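Local coordinates for putative periplasmic protein (Bacteroides vulgatus ATCC 8482, PDB 3DUE), which is of unknown function but belongs to the PepSY-like family of bacterial periplasmic proteins, whose members may act as inhibitors, at residues A[55-58]-A[59-63]. Numbering follows the deposited sequence.
Sequences EFDK and KGIWT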
# COMPACT_ATOMS: atom_id res chain seq x y z
N GLU A 55 2.72 4.38 -0.36
CA GLU A 55 2.38 5.60 0.36
C GLU A 55 2.37 5.23 1.86
O GLU A 55 1.87 4.18 2.26
CB GLU A 55 1.00 6.11 0.02
CG GLU A 55 0.63 7.46 0.65
CD GLU A 55 -0.84 7.78 0.49
OE1 GLU A 55 -1.70 6.91 0.85
OE2 GLU A 55 -1.12 8.92 0.03
N PHE A 56 2.85 6.17 2.67
CA PHE A 56 2.94 6.01 4.11
C PHE A 56 2.36 7.21 4.78
O PHE A 56 2.39 8.30 4.19
CB PHE A 56 4.40 5.95 4.55
CG PHE A 56 5.21 4.84 3.92
CD1 PHE A 56 5.21 3.59 4.49
CD2 PHE A 56 6.01 5.06 2.78
CE1 PHE A 56 5.95 2.58 3.98
CE2 PHE A 56 6.74 4.06 2.23
CZ PHE A 56 6.74 2.80 2.85
N ASP A 57 1.86 7.04 6.00
CA ASP A 57 1.29 8.14 6.76
C ASP A 57 2.42 8.91 7.41
O ASP A 57 3.59 8.60 7.17
CB ASP A 57 0.21 7.66 7.75
CG ASP A 57 0.76 6.82 8.91
OD1 ASP A 57 1.98 6.72 9.14
OD2 ASP A 57 -0.08 6.25 9.62
N LYS A 58 2.07 9.88 8.24
CA LYS A 58 3.06 10.77 8.89
C LYS A 58 4.05 10.06 9.82
O LYS A 58 5.11 10.62 10.15
CB LYS A 58 2.35 11.87 9.67
CG LYS A 58 1.57 11.38 10.87
CD LYS A 58 0.77 12.50 11.51
CE LYS A 58 0.02 11.97 12.74
NZ LYS A 58 -0.65 13.07 13.54
N LYS A 59 3.68 8.85 10.25
CA LYS A 59 4.51 8.03 11.11
C LYS A 59 5.21 6.89 10.34
O LYS A 59 5.88 6.06 10.95
CB LYS A 59 3.68 7.48 12.26
CG LYS A 59 3.09 8.60 13.13
CD LYS A 59 2.46 8.02 14.33
CE LYS A 59 1.40 8.88 14.89
NZ LYS A 59 0.74 8.13 15.97
N GLY A 60 5.08 6.88 9.02
CA GLY A 60 5.73 5.88 8.17
C GLY A 60 5.02 4.54 8.15
O GLY A 60 5.65 3.53 7.83
N ILE A 61 3.73 4.54 8.50
CA ILE A 61 2.93 3.32 8.48
C ILE A 61 2.20 3.31 7.12
O ILE A 61 1.58 4.29 6.74
CB ILE A 61 1.92 3.29 9.64
CG1 ILE A 61 2.59 3.58 10.98
CG2 ILE A 61 1.20 1.96 9.66
CD1 ILE A 61 3.63 2.58 11.32
N TRP A 62 2.31 2.21 6.39
CA TRP A 62 1.78 2.17 5.03
C TRP A 62 0.28 2.36 4.99
O TRP A 62 -0.43 1.89 5.90
CB TRP A 62 2.19 0.90 4.28
CG TRP A 62 1.62 -0.35 4.76
CD1 TRP A 62 2.21 -1.25 5.59
CD2 TRP A 62 0.35 -0.92 4.38
NE1 TRP A 62 1.38 -2.33 5.78
CE2 TRP A 62 0.23 -2.14 5.06
CE3 TRP A 62 -0.70 -0.48 3.56
CZ2 TRP A 62 -0.90 -2.94 4.94
CZ3 TRP A 62 -1.81 -1.28 3.43
CH2 TRP A 62 -1.90 -2.51 4.12
N THR A 63 -0.13 3.15 4.01
CA THR A 63 -1.53 3.43 3.65
C THR A 63 -1.86 2.92 2.24
O THR A 63 -3.02 2.70 1.92
CB THR A 63 -1.86 4.92 3.80
OG1 THR A 63 -0.95 5.69 3.00
CG2 THR A 63 -1.72 5.32 5.24
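Asp-57 and Gly-60 close a type I turn with a G1 bulge at the tip of the hairpin that joins strands 53-56 and 62-66, neighbours in the antiparallel sheet; Gly-60 and Ile-61 stand opposite Asp-57. Gly-60 N bonds to Asp-57 O at 2.9 Å, and Asp-57 N to Ile-61 O. Aspartate suits the first turn position because its short side chain can fold back over the loop: with CG between its backbone N and carbonyl carbon (chi1 68°), OD1 accepts from Lys-59 N, making an Asx turn, and from Ile-61 N, each at 2.9 Å. The two N-H groups come from opposite faces of the carboxylate plane, the Ile-61 bond being the straighter (161° against 138°). Gly-60 takes a positive phi, which a residue without a side chain adopts easily.

Where the strands pair, Phe-56 and Trp-62 form a non-hydrogen-bonded pair with both side chains on the face that meets helix 15-24; Phe-56 CD1 lies 4.0 Å from Trp-62 CB. Phe-56 packs on Ala-17, and the Trp-62 ring meets Phe-20 and makes a cation-pi contact with Arg-99. Beyond this pair Thr-63 N bonds to Glu-55 O, while Thr-63 OG1 donates to Glu-55 OE1 over a short 2.6 Å, from above the carboxylate plane, adding a side-chain link beside the strand pairing. Two backbone N-H groups restrain the Asp-57 carboxylate and probably favour its ionised form.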